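Local structure of glucosidase (Croceicoccus marinus, 5Z3K) at residues A[9-14]-A[426-431]; A[170-175]-A[208-213]; A[174-179]-A[219-224]; A[345-350]-A[361-366]. The protein is a beta-glucosidase of glycoside hydrolase family 39, which probably hydrolyses O-glycosidic bonds of glucosides. All blocks are in the same frame, centred on the assembly; numbering follows the deposited sequence.

Overall arrangement
Contacts 2 and 3 lie in the TIM barrel, contacts 1 and 4 in the beta domain across the chain's centre; the centres of contacts 1 and 2 are about 50 Å apart. Contacts 2 and 3 both use helix 169-186: contact 2 joins it to helix 208-216 mainly through tyrosine and phenylalanine rings, and contact 3, the more buried of the two, joins it to the loop leading into strand 223-229. Contacts 1 and 4 share one mixed sheet through the neighbouring strands 6-13 and 345-350, and backbone hydrogen bonding dominates both. Contact 1 has a buried apolar face and a more polar one; in contact 4 a salt bridge shares the face of the apolar side chains.

Contact 1: residues A[9-14]-A[426-431]; sequences LSVNAG and LEIGHL
Residues 9-12 and 426-429 pair as neighbouring parallel strands, Leu-9 beside Leu-426 and Asn-12 beside Gly-429, in the mixed sheet of the beta domain that accompanies the TIM barrel. The two segments run at only 13° to each other. Four backbone bonds join them: Glu-427 N to Leu-9 O, Val-11 N to Glu-427 O, Gly-429 N to Val-11 O and Ala-13 N to Gly-429 O. Leu-9, Val-11, Leu-426 and Ile-428 build an apolar layer on one face. Leu-426 holds CG anti to the backbone N (chi1 162°), and its CD1 lies 3.6 Å from Leu-9 CB and 3.9 Å from Val-11 CG2. Val-11 and Ile-428 stand side by side, pointing the same way. Ile-428 CG2 also meets Ala-13 CB at 3.7 Å, and Leu-431 CD2 reaches that same methyl. On the other face Asn-12 OD1 accepts from Gly-14 N (3.0 Å, 161° at the hydrogen), an Asx turn where the chain turns its corner. His-430 crosses this amide with CB 3.6 Å from Asn-12 OD1. An alanine at Asn-12 would probably leave Gly-14 N without its Asx-turn acceptor and His-430 without the amide it crosses, freeing the corner to shift. Strand 345-350 flanks 6-13 on the side away from 423-429, with Ser-10 bonded to Thr-350, and strand 464-469 continues the sheet beyond 423-429. Ile-370, Ile-372 and Ile-374 of strand 369-376 and Ile-480 of strand 474-482 cover the apolar face.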
loop_
_atom_site.group_PDB
_atom_site.type_symbol
_atom_site.label_atom_id
_atom_site.label_comp_id
_atom_site.label_asym_id
_atom_site.label_seq_id
_atom_site.Cartn_x
_atom_site.Cartn_y
_atom_site.Cartn_z
ATOM N N LEU A 9 24.533 -8.588 -12.072
ATOM C CA LEU A 9 23.761 -7.360 -12.180
ATOM C C LEU A 9 24.659 -6.215 -12.606
ATOM O O LEU A 9 25.826 -6.150 -12.215
ATOM C CB LEU A 9 23.083 -7.001 -10.852
ATOM C CG LEU A 9 22.113 -8.048 -10.319
ATOM C CD1 LEU A 9 21.755 -7.775 -8.862
ATOM C CD2 LEU A 9 20.881 -8.039 -11.207
ATOM N N SER A 10 24.113 -5.308 -13.409
ATOM C CA SER A 10 24.840 -4.107 -13.779
ATOM C C SER A 10 23.904 -2.912 -13.735
ATOM O O SER A 10 22.748 -3.002 -14.159
ATOM C CB SER A 10 25.464 -4.234 -15.177
ATOM O OG SER A 10 24.525 -4.762 -16.086
ATOM N N VAL A 11 24.428 -1.793 -13.237
ATOM C CA VAL A 11 23.698 -0.540 -13.093
ATOM C C VAL A 11 24.512 0.574 -13.735
ATOM O O VAL A 11 25.727 0.656 -13.529
ATOM C CB VAL A 11 23.438 -0.215 -11.610
ATOM C CG1 VAL A 11 23.012 1.250 -11.435
ATOM C CG2 VAL A 11 22.405 -1.164 -11.036
ATOM N N ASN A 12 23.852 1.415 -14.524
ATOM C CA ASN A 12 24.436 2.668 -14.991
ATOM C C ASN A 12 23.912 3.771 -14.080
ATOM O O ASN A 12 22.743 4.156 -14.177
ATOM C CB ASN A 12 24.083 2.954 -16.454
ATOM C CG ASN A 12 24.873 4.132 -17.025
ATOM O OD1 ASN A 12 25.218 5.070 -16.303
ATOM N ND2 ASN A 12 25.156 4.090 -18.330
ATOM N N ALA A 13 24.779 4.288 -13.214
ATOM C CA ALA A 13 24.389 5.272 -12.211
ATOM C C ALA A 13 24.431 6.709 -12.721
ATOM O O ALA A 13 24.106 7.627 -11.966
ATOM C CB ALA A 13 25.286 5.138 -10.975
ATOM N N GLY A 14 24.777 6.925 -13.986
ATOM C CA GLY A 14 24.997 8.268 -14.484
ATOM C C GLY A 14 23.900 8.812 -15.367
ATOM O O GLY A 14 23.979 9.960 -15.810
ATOM N N LEU A 426 27.481 -7.349 -8.611
ATOM C CA LEU A 426 26.779 -6.162 -9.080
ATOM C C LEU A 426 27.807 -5.121 -9.492
ATOM O O LEU A 426 28.617 -4.701 -8.667
ATOM C CB LEU A 426 25.868 -5.601 -7.972
ATOM C CG LEU A 426 25.393 -4.151 -8.128
ATOM C CD1 LEU A 426 24.473 -4.008 -9.353
ATOM C CD2 LEU A 426 24.680 -3.662 -6.853
ATOM N N GLU A 427 27.775 -4.686 -10.751
ATOM C CA GLU A 427 28.709 -3.666 -11.222
ATOM C C GLU A 427 27.962 -2.358 -11.449
ATOM O O GLU A 427 27.048 -2.291 -12.282
ATOM C CB GLU A 427 29.419 -4.104 -12.502
ATOM C CG GLU A 427 30.357 -3.033 -13.055
ATOM C CD GLU A 427 31.470 -3.593 -13.928
ATOM O OE1 GLU A 427 31.649 -4.830 -13.983
ATOM O OE2 GLU A 427 32.180 -2.781 -14.553
ATOM N N ILE A 428 28.355 -1.318 -10.721
ATOM C CA ILE A 428 27.776 0.008 -10.864
ATOM C C ILE A 428 28.800 0.890 -11.562
ATOM O O ILE A 428 29.900 1.101 -11.046
ATOM C CB ILE A 428 27.371 0.607 -9.508
ATOM C CG1 ILE A 428 26.505 -0.371 -8.708
ATOM C CG2 ILE A 428 26.632 1.904 -9.722
ATOM C CD1 ILE A 428 27.229 -1.046 -7.551
ATOM N N GLY A 429 28.445 1.405 -12.729
ATOM C CA GLY A 429 29.348 2.270 -13.454
ATOM C C GLY A 429 28.843 3.694 -13.550
ATOM O O GLY A 429 27.673 3.964 -13.270
ATOM N N HIS A 430 29.741 4.612 -13.924
ATOM C CA HIS A 430 29.400 6.009 -14.182
ATOM C C HIS A 430 28.748 6.685 -12.975
ATOM O O HIS A 430 27.731 7.371 -13.104
ATOM C CB HIS A 430 28.495 6.125 -15.411
ATOM C CG HIS A 430 29.093 5.538 -16.647
ATOM N ND1 HIS A 430 30.134 6.136 -17.325
ATOM C CD2 HIS A 430 28.808 4.399 -17.321
ATOM C CE1 HIS A 430 30.457 5.396 -18.371
ATOM N NE2 HIS A 430 29.670 4.336 -18.391
ATOM N N LEU A 431 29.342 6.501 -11.796
ATOM C CA LEU A 431 28.847 7.208 -10.623
ATOM C C LEU A 431 28.791 8.700 -10.943
ATOM O O LEU A 431 29.751 9.238 -11.513
ATOM C CB LEU A 431 29.727 6.954 -9.399
ATOM C CG LEU A 431 29.652 5.536 -8.824
ATOM C CD1 LEU A 431 30.639 5.333 -7.673
ATOM C CD2 LEU A 431 28.240 5.216 -8.376
#

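Contact 2: residues A[170-175]-A[208-213]; sequences DQFYEM and EGFLDY
Tyr-173 and Tyr-213 interlock between two outer helices of the TIM barrel, 169-186 and 208-216, which follow successive barrel strands. The short helical segments cross at -44° with their axes 10.6 Å apart, a spacing bridged by aromatic rings. Tyr-173 carries CG anti to the carbonyl carbon (chi1 -52°), whereas Tyr-213 has it anti to the backbone N (chi1 173°); the two side chains slide past each other in opposite directions. Each lays its CB on the other's ring. Tyr-173 CB sits over the centre of the Tyr-213 ring, 3.3 Å from its centroid, while Tyr-213 CB lies nearer the rim of the Tyr-173 ring, 4.1 Å from that centroid. The rings themselves are near parallel but slid apart, with little overlap. The far end of Tyr-173 settles on the backbone of the second helix, its OH 3.3 Å from Gly-209 C, and this hydroxyl is hydrogen-bonded to Pro-205 O. Phe-210 packs beside Tyr-173: Tyr-173 CD1 meets the edge of its ring near the plane, 4.0 Å from Phe-210 CD1, and its CE1 in turn touches the edge of the Phe-172 ring at Phe-172 CE1. Phe-154, Phe-165 and Phe-206 add edge-to-face partners around Phe-172, extending the aromatic cluster. On the outer side the bent Glu-174 brings its carboxylate across the end of Tyr-213. Tyr-213 OH donates to Glu-174 OE1 at 2.6 Å, arriving from above the carboxylate plane.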
loop_
_atom_site.group_PDB
_atom_site.type_symbol
_atom_site.label_atom_id
_atom_site.label_comp_id
_atom_site.label_asym_id
_atom_site.label_seq_id
_atom_site.Cartn_x
_atom_site.Cartn_y
_atom_site.Cartn_z
ATOM N N ASP A 170 -27.700 -0.032 -5.280
ATOM C CA ASP A 170 -28.227 1.314 -5.494
ATOM C C ASP A 170 -27.963 2.214 -4.294
ATOM O O ASP A 170 -27.627 3.393 -4.457
ATOM C CB ASP A 170 -29.730 1.264 -5.781
ATOM C CG ASP A 170 -30.042 0.793 -7.189
ATOM O OD1 ASP A 170 -29.233 1.050 -8.114
ATOM O OD2 ASP A 170 -31.110 0.166 -7.369
ATOM N N GLN A 171 -28.136 1.684 -3.082
ATOM C CA GLN A 171 -27.861 2.480 -1.892
ATOM C C GLN A 171 -26.382 2.825 -1.808
ATOM O O GLN A 171 -26.018 3.951 -1.451
ATOM C CB GLN A 171 -28.316 1.731 -0.639
ATOM C CG GLN A 171 -29.835 1.587 -0.527
ATOM C CD GLN A 171 -30.263 0.791 0.689
ATOM O OE1 GLN A 171 -29.805 -0.330 0.912
ATOM N NE2 GLN A 171 -31.144 1.375 1.494
ATOM N N PHE A 172 -25.517 1.869 -2.152
ATOM C CA PHE A 172 -24.081 2.141 -2.188
ATOM C C PHE A 172 -23.751 3.205 -3.228
ATOM O O PHE A 172 -22.969 4.122 -2.957
ATOM C CB PHE A 172 -23.307 0.848 -2.461
ATOM C CG PHE A 172 -21.809 1.004 -2.376
ATOM C CD1 PHE A 172 -21.084 1.488 -3.458
ATOM C CD2 PHE A 172 -21.128 0.657 -1.219
ATOM C CE1 PHE A 172 -19.703 1.643 -3.384
ATOM C CE2 PHE A 172 -19.742 0.800 -1.141
ATOM C CZ PHE A 172 -19.035 1.300 -2.221
ATOM N N TYR A 173 -24.346 3.106 -4.424
ATOM C CA TYR A 173 -24.049 4.080 -5.476
ATOM C C TYR A 173 -24.481 5.486 -5.072
ATOM O O TYR A 173 -23.762 6.462 -5.319
ATOM C CB TYR A 173 -24.742 3.699 -6.790
ATOM C CG TYR A 173 -24.522 2.291 -7.303
ATOM C CD1 TYR A 173 -23.379 1.564 -6.982
ATOM C CD2 TYR A 173 -25.465 1.691 -8.133
ATOM C CE1 TYR A 173 -23.189 0.265 -7.473
ATOM C CE2 TYR A 173 -25.292 0.402 -8.616
ATOM C CZ TYR A 173 -24.161 -0.309 -8.290
ATOM O OH TYR A 173 -24.006 -1.591 -8.790
ATOM N N GLU A 174 -25.671 5.620 -4.481
ATOM C CA GLU A 174 -26.140 6.953 -4.127
ATOM C C GLU A 174 -25.269 7.554 -3.035
ATOM O O GLU A 174 -25.004 8.763 -3.034
ATOM C CB GLU A 174 -27.610 6.902 -3.707
ATOM C CG GLU A 174 -28.558 6.589 -4.854
ATOM C CD GLU A 174 -28.545 7.658 -5.947
ATOM O OE1 GLU A 174 -28.374 7.305 -7.139
ATOM O OE2 GLU A 174 -28.718 8.854 -5.614
HETATM N N MSE A 175 -24.795 6.720 -2.116
HETATM C CA MSE A 175 -23.874 7.153 -1.079
HETATM C C MSE A 175 -22.545 7.597 -1.688
HETATM O O MSE A 175 -21.967 8.602 -1.272
HETATM C CB MSE A 175 -23.652 6.034 -0.072
HETATM C CG MSE A 175 -24.779 5.855 0.906
HETATM SE SE MSE A 175 -24.516 4.355 2.089
HETATM C CE MSE A 175 -23.126 5.087 3.286
ATOM N N GLU A 208 -18.540 -4.002 -12.470
ATOM C CA GLU A 208 -19.277 -3.489 -13.626
ATOM C C GLU A 208 -20.423 -2.569 -13.201
ATOM O O GLU A 208 -20.615 -1.489 -13.773
ATOM C CB GLU A 208 -19.809 -4.660 -14.457
ATOM C CG GLU A 208 -18.766 -5.316 -15.350
ATOM C CD GLU A 208 -17.946 -6.395 -14.647
ATOM O OE1 GLU A 208 -17.955 -6.456 -13.393
ATOM O OE2 GLU A 208 -17.280 -7.181 -15.363
ATOM N N GLY A 209 -21.203 -2.986 -12.203
ATOM C CA GLY A 209 -22.345 -2.182 -11.783
ATOM C C GLY A 209 -21.953 -0.834 -11.213
ATOM O O GLY A 209 -22.668 0.159 -11.401
ATOM N N PHE A 210 -20.816 -0.777 -10.509
ATOM C CA PHE A 210 -20.313 0.497 -10.005
ATOM C C PHE A 210 -19.823 1.389 -11.144
ATOM O O PHE A 210 -20.184 2.568 -11.224
ATOM C CB PHE A 210 -19.194 0.237 -8.989
ATOM C CG PHE A 210 -18.650 1.481 -8.358
ATOM C CD1 PHE A 210 -19.429 2.229 -7.481
ATOM C CD2 PHE A 210 -17.357 1.908 -8.636
ATOM C CE1 PHE A 210 -18.935 3.377 -6.904
ATOM C CE2 PHE A 210 -16.860 3.063 -8.060
ATOM C CZ PHE A 210 -17.649 3.795 -7.189
ATOM N N LEU A 211 -18.988 0.844 -12.031
ATOM C CA LEU A 211 -18.497 1.615 -13.169
ATOM C C LEU A 211 -19.646 2.081 -14.058
ATOM O O LEU A 211 -19.620 3.201 -14.584
ATOM C CB LEU A 211 -17.508 0.780 -13.976
ATOM C CG LEU A 211 -16.157 0.588 -13.275
ATOM C CD1 LEU A 211 -15.403 -0.603 -13.858
ATOM C CD2 LEU A 211 -15.355 1.870 -13.412
ATOM N N ASP A 212 -20.652 1.227 -14.247
ATOM C CA ASP A 212 -21.800 1.613 -15.066
ATOM C C ASP A 212 -22.547 2.783 -14.437
ATOM O O ASP A 212 -22.950 3.720 -15.136
ATOM C CB ASP A 212 -22.729 0.414 -15.266
ATOM C CG ASP A 212 -23.960 0.754 -16.110
ATOM O OD1 ASP A 212 -23.804 1.083 -17.305
ATOM O OD2 ASP A 212 -25.085 0.684 -15.573
ATOM N N TYR A 213 -22.703 2.764 -13.110
ATOM C CA TYR A 213 -23.435 3.827 -12.429
ATOM C C TYR A 213 -22.721 5.167 -12.544
ATOM O O TYR A 213 -23.343 6.185 -12.874
ATOM C CB TYR A 213 -23.652 3.470 -10.954
ATOM C CG TYR A 213 -24.265 4.615 -10.178
ATOM C CD1 TYR A 213 -23.465 5.570 -9.550
ATOM C CD2 TYR A 213 -25.647 4.754 -10.087
ATOM C CE1 TYR A 213 -24.030 6.629 -8.856
ATOM C CE2 TYR A 213 -26.216 5.803 -9.393
ATOM C CZ TYR A 213 -25.402 6.738 -8.781
ATOM O OH TYR A 213 -25.963 7.790 -8.089
#

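Contact 3: residues A[174-179]-A[219-224]; sequences EMYAAA and VPLDFL
Tyr-176 projects from helix 169-186, an outer helix of the TIM barrel, onto the loop Val-219 to Leu-221 that leads into barrel strand 223-229. Its ring is the main bump of the contact, and the loop shapes the hollow around it with a valine branch, a carbonyl oxygen and a leucine methyl. With CG anti to the backbone N (chi1 178°), the ring extends past Val-219, the two side chains running in opposite directions. Val-219 CG1 lies 3.5 Å from Tyr-176 CE2 and 3.7 Å from CD2, and it also reaches the helix backbone at Ala-177 CA. The other branch is a smaller knob: Val-219 CG2 rests 4.1 Å from Ala-177 CB. Leu-221 crosses the tyrosine at about a right angle and packs its CD1 3.5 Å from Tyr-176 OH, beside the tip of the ring. An alanine at Tyr-176 would probably open a gap between Val-219 and Leu-221 and deprive Pro-220 O of its hydroxyl donor. Phe-210 of helix 208-216 meets the Tyr-176 ring edge-to-face, and Val-192 of the adjacent barrel strand touches it too, so the tyrosine joins helix, loop and barrel wall. Its polar end is satisfied within this buried setting: Tyr-176 OH donates to Pro-220 O at 2.8 Å, in the carbonyl plane and on a lone pair, with an angle of 141° at the oxygen.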
loop_
_atom_site.group_PDB
_atom_site.type_symbol
_atom_site.label_atom_id
_atom_site.label_comp_id
_atom_site.label_asym_id
_atom_site.label_seq_id
_atom_site.Cartn_x
_atom_site.Cartn_y
_atom_site.Cartn_z
ATOM N N GLU A 174 -25.671 5.620 -4.481
ATOM C CA GLU A 174 -26.140 6.953 -4.127
ATOM C C GLU A 174 -25.269 7.554 -3.035
ATOM O O GLU A 174 -25.004 8.763 -3.034
ATOM C CB GLU A 174 -27.610 6.902 -3.707
ATOM C CG GLU A 174 -28.558 6.589 -4.854
ATOM C CD GLU A 174 -28.545 7.658 -5.947
ATOM O OE1 GLU A 174 -28.374 7.305 -7.139
ATOM O OE2 GLU A 174 -28.718 8.854 -5.614
HETATM N N MSE A 175 -24.795 6.720 -2.116
HETATM C CA MSE A 175 -23.874 7.153 -1.079
HETATM C C MSE A 175 -22.545 7.597 -1.688
HETATM O O MSE A 175 -21.967 8.602 -1.272
HETATM C CB MSE A 175 -23.652 6.034 -0.072
HETATM C CG MSE A 175 -24.779 5.855 0.906
HETATM SE SE MSE A 175 -24.516 4.355 2.089
HETATM C CE MSE A 175 -23.126 5.087 3.286
ATOM N N TYR A 176 -22.066 6.852 -2.691
ATOM C CA TYR A 176 -20.857 7.272 -3.387
ATOM C C TYR A 176 -21.051 8.639 -4.029
ATOM O O TYR A 176 -20.199 9.525 -3.904
ATOM C CB TYR A 176 -20.440 6.252 -4.449
ATOM C CG TYR A 176 -19.210 6.751 -5.167
ATOM C CD1 TYR A 176 -17.976 6.758 -4.521
ATOM C CD2 TYR A 176 -19.280 7.271 -6.452
ATOM C CE1 TYR A 176 -16.845 7.248 -5.143
ATOM C CE2 TYR A 176 -18.153 7.762 -7.086
ATOM C CZ TYR A 176 -16.933 7.747 -6.418
ATOM O OH TYR A 176 -15.803 8.230 -7.010
ATOM N N ALA A 177 -22.179 8.833 -4.721
ATOM C CA ALA A 177 -22.400 10.104 -5.400
ATOM C C ALA A 177 -22.486 11.251 -4.402
ATOM O O ALA A 177 -21.981 12.348 -4.667
ATOM C CB ALA A 177 -23.666 10.037 -6.258
ATOM N N ALA A 178 -23.121 11.016 -3.252
ATOM C CA ALA A 178 -23.187 12.047 -2.222
ATOM C C ALA A 178 -21.795 12.414 -1.726
ATOM O O ALA A 178 -21.470 13.600 -1.574
ATOM C CB ALA A 178 -24.064 11.579 -1.059
ATOM N N ALA A 179 -20.956 11.407 -1.475
ATOM C CA ALA A 179 -19.594 11.673 -1.020
ATOM C C ALA A 179 -18.787 12.406 -2.084
ATOM O O ALA A 179 -18.066 13.361 -1.776
ATOM C CB ALA A 179 -18.914 10.362 -0.629
ATOM N N VAL A 219 -20.765 10.763 -12.456
ATOM C CA VAL A 219 -20.215 10.959 -11.113
ATOM C C VAL A 219 -18.690 10.954 -11.198
ATOM O O VAL A 219 -18.120 10.105 -11.899
ATOM C CB VAL A 219 -20.730 9.878 -10.147
ATOM C CG1 VAL A 219 -20.196 10.109 -8.724
ATOM C CG2 VAL A 219 -22.267 9.841 -10.151
ATOM N N PRO A 220 -17.989 11.874 -10.531
ATOM C CA PRO A 220 -16.518 11.855 -10.584
ATOM C C PRO A 220 -15.962 10.550 -10.037
ATOM O O PRO A 220 -16.458 10.012 -9.049
ATOM C CB PRO A 220 -16.108 13.041 -9.706
ATOM C CG PRO A 220 -17.323 13.894 -9.591
ATOM C CD PRO A 220 -18.500 12.976 -9.699
ATOM N N LEU A 221 -14.910 10.048 -10.690
ATOM C CA LEU A 221 -14.198 8.837 -10.264
ATOM C C LEU A 221 -12.729 9.074 -10.604
ATOM O O LEU A 221 -12.269 8.727 -11.696
ATOM C CB LEU A 221 -14.741 7.580 -10.934
ATOM C CG LEU A 221 -14.132 6.233 -10.529
ATOM C CD1 LEU A 221 -14.709 5.722 -9.201
ATOM C CD2 LEU A 221 -14.302 5.191 -11.643
ATOM N N ASP A 222 -12.010 9.700 -9.675
ATOM C CA ASP A 222 -10.598 9.991 -9.906
ATOM C C ASP A 222 -9.740 8.735 -9.804
ATOM O O ASP A 222 -8.690 8.643 -10.456
ATOM C CB ASP A 222 -10.138 11.069 -8.924
ATOM C CG ASP A 222 -10.886 12.380 -9.113
ATOM O OD1 ASP A 222 -10.899 12.894 -10.245
ATOM O OD2 ASP A 222 -11.476 12.897 -8.146
ATOM N N PHE A 223 -10.170 7.751 -9.017
ATOM C CA PHE A 223 -9.440 6.500 -8.924
ATOM C C PHE A 223 -10.418 5.366 -8.672
ATOM O O PHE A 223 -11.454 5.549 -8.035
ATOM C CB PHE A 223 -8.357 6.531 -7.826
ATOM C CG PHE A 223 -8.888 6.800 -6.441
ATOM C CD1 PHE A 223 -9.340 5.760 -5.632
ATOM C CD2 PHE A 223 -8.902 8.084 -5.934
ATOM C CE1 PHE A 223 -9.812 6.010 -4.334
ATOM C CE2 PHE A 223 -9.376 8.343 -4.643
ATOM C CZ PHE A 223 -9.834 7.301 -3.845
ATOM N N LEU A 224 -10.091 4.198 -9.207
ATOM C CA LEU A 224 -10.814 2.971 -8.917
ATOM C C LEU A 224 -9.955 2.164 -7.953
ATOM O O LEU A 224 -8.821 1.809 -8.283
ATOM C CB LEU A 224 -11.098 2.193 -10.207
ATOM C CG LEU A 224 -12.102 1.030 -10.265
ATOM C CD1 LEU A 224 -11.554 -0.230 -9.576
ATOM C CD2 LEU A 224 -13.477 1.419 -9.724
#

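Contact 4: residues A[345-350]-A[361-366]; sequences ERLAIT and AGRTAD
Glu-345 and Arg-363 form the closely bound end of an antiparallel beta hairpin of strands 345-350 and 357-363. They are a hydrogen-bonded pair, Arg-363 N giving to Glu-345 O at 2.8 Å and Glu-345 N to Arg-363 O at 3.2 Å. Their side chains add a salt bridge on the same face. Arg-363 presents its NE side in plane, and both NE (2.6 Å) and NH2 (2.8 Å) donate to Glu-345 OE2, so one oxygen takes the whole grip. Chi1 of 63° wedges Arg-363 CG between the backbone N and the carbonyl carbon, where it packs 3.8 Å from Glu-345 CB. Leu-347 continues this face: its CB lies 3.9 Å from Ala-361 CB, and CD1 touches Arg-363 CB. The pairing is looser here: Leu-347 N bonds Ala-361 O from above its carbonyl plane, and Ile-349 CB lies 4.1 Å from Ala-361 CB. The polar margins are wetter. One water lies near Glu-345 OE2 and Thr-364 O; another accepts from Arg-346 NE (2.9 Å) and donates to Leu-347 O, with only a weak bond from Ala-361 N. Arg-346, on the opposite face from Glu-345 and Leu-347, extends past Ala-361 O to a salt bridge with Asp-293. Strand 345-350 borders strand 6-13 and strand 357-363 borders 369-376; Ile-370 and Ile-372 of the latter back the apolar face, and Pro-16 of strand 16-17 touches both Glu-345 and Arg-363.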
loop_
_atom_site.group_PDB
_atom_site.type_symbol
_atom_site.label_atom_id
_atom_site.label_comp_id
_atom_site.label_asym_id
_atom_site.label_seq_id
_atom_site.Cartn_x
_atom_site.Cartn_y
_atom_site.Cartn_z
ATOM N N GLU A 345 15.043 9.596 -9.469
ATOM C CA GLU A 345 15.487 9.227 -10.804
ATOM C C GLU A 345 15.757 7.729 -10.801
ATOM O O GLU A 345 16.668 7.258 -10.118
ATOM C CB GLU A 345 16.709 10.051 -11.196
ATOM C CG GLU A 345 16.344 11.531 -11.338
ATOM C CD GLU A 345 17.503 12.412 -11.759
ATOM O OE1 GLU A 345 17.244 13.573 -12.139
ATOM O OE2 GLU A 345 18.665 11.954 -11.705
ATOM N N ARG A 346 14.941 6.978 -11.538
ATOM C CA ARG A 346 15.174 5.550 -11.644
ATOM C C ARG A 346 16.373 5.300 -12.548
ATOM O O ARG A 346 16.553 5.979 -13.561
ATOM C CB ARG A 346 13.937 4.844 -12.201
ATOM C CG ARG A 346 14.060 3.331 -12.235
ATOM C CD ARG A 346 12.696 2.719 -12.425
ATOM N NE ARG A 346 12.747 1.278 -12.633
ATOM C CZ ARG A 346 11.756 0.588 -13.175
ATOM N NH1 ARG A 346 10.649 1.216 -13.565
ATOM N NH2 ARG A 346 11.869 -0.721 -13.333
ATOM N N LEU A 347 17.198 4.332 -12.161
ATOM C CA LEU A 347 18.404 3.962 -12.884
ATOM C C LEU A 347 18.210 2.600 -13.524
ATOM O O LEU A 347 17.442 1.778 -13.026
ATOM C CB LEU A 347 19.615 3.923 -11.938
ATOM C CG LEU A 347 20.001 5.267 -11.319
ATOM C CD1 LEU A 347 21.083 5.088 -10.245
ATOM C CD2 LEU A 347 20.442 6.265 -12.386
ATOM N N ALA A 348 18.917 2.359 -14.628
ATOM C CA ALA A 348 18.831 1.065 -15.297
ATOM C C ALA A 348 19.592 0.008 -14.512
ATOM O O ALA A 348 20.781 0.179 -14.229
ATOM C CB ALA A 348 19.403 1.157 -16.713
ATOM N N ILE A 349 18.919 -1.095 -14.172
ATOM C CA ILE A 349 19.583 -2.285 -13.644
ATOM C C ILE A 349 19.197 -3.474 -14.519
ATOM O O ILE A 349 18.012 -3.692 -14.818
ATOM C CB ILE A 349 19.265 -2.554 -12.155
ATOM C CG1 ILE A 349 20.023 -3.797 -11.660
ATOM C CG2 ILE A 349 17.753 -2.674 -11.904
ATOM C CD1 ILE A 349 20.178 -3.860 -10.134
ATOM N N THR A 350 20.206 -4.209 -14.967
ATOM C CA THR A 350 20.036 -5.307 -15.902
ATOM C C THR A 350 20.519 -6.600 -15.266
ATOM O O THR A 350 21.570 -6.632 -14.615
ATOM C CB THR A 350 20.812 -5.007 -17.191
ATOM O OG1 THR A 350 20.172 -3.915 -17.870
ATOM C CG2 THR A 350 20.873 -6.231 -18.107
ATOM N N ALA A 361 16.806 0.028 -9.106
ATOM C CA ALA A 361 17.856 0.993 -8.800
ATOM C C ALA A 361 17.362 2.415 -9.024
ATOM O O ALA A 361 16.585 2.683 -9.942
ATOM C CB ALA A 361 19.105 0.741 -9.655
ATOM N N GLY A 362 17.856 3.338 -8.201
ATOM C CA GLY A 362 17.457 4.729 -8.329
ATOM C C GLY A 362 18.445 5.636 -7.629
ATOM O O GLY A 362 19.308 5.187 -6.870
ATOM N N ARG A 363 18.336 6.933 -7.905
ATOM C CA ARG A 363 19.202 7.898 -7.231
ATOM C C ARG A 363 18.386 9.091 -6.748
ATOM O O ARG A 363 17.334 9.413 -7.305
ATOM C CB ARG A 363 20.359 8.365 -8.132
ATOM C CG ARG A 363 19.956 9.100 -9.377
ATOM C CD ARG A 363 21.187 9.586 -10.133
ATOM N NE ARG A 363 20.815 10.549 -11.163
ATOM C CZ ARG A 363 21.575 10.878 -12.199
ATOM N NH1 ARG A 363 22.762 10.307 -12.360
ATOM N NH2 ARG A 363 21.139 11.776 -13.075
ATOM N N THR A 364 18.863 9.731 -5.677
ATOM C CA THR A 364 18.143 10.853 -5.090
ATOM C C THR A 364 18.252 12.104 -5.958
ATOM O O THR A 364 19.133 12.230 -6.814
ATOM C CB THR A 364 18.688 11.175 -3.697
ATOM O OG1 THR A 364 20.106 11.336 -3.795
ATOM C CG2 THR A 364 18.372 10.060 -2.720
ATOM N N ALA A 365 17.363 13.070 -5.685
ATOM C CA ALA A 365 17.297 14.267 -6.522
ATOM C C ALA A 365 18.620 15.029 -6.521
ATOM O O ALA A 365 19.041 15.550 -7.561
ATOM C CB ALA A 365 16.152 15.172 -6.065
ATOM N N ASP A 366 19.306 15.082 -5.377
ATOM C CA ASP A 366 20.579 15.794 -5.308
ATOM C C ASP A 366 21.730 15.031 -5.956
ATOM O O ASP A 366 22.847 15.559 -6.002
ATOM C CB ASP A 366 20.916 16.150 -3.850
ATOM C CG ASP A 366 21.225 14.932 -2.978
ATOM O OD1 ASP A 366 21.287 13.794 -3.482
ATOM O OD2 ASP A 366 21.419 15.123 -1.762
HETATM O O HOH W 1 20.092 12.992 -9.605
HETATM O O HOH W 2 15.394 0.138 -12.124
#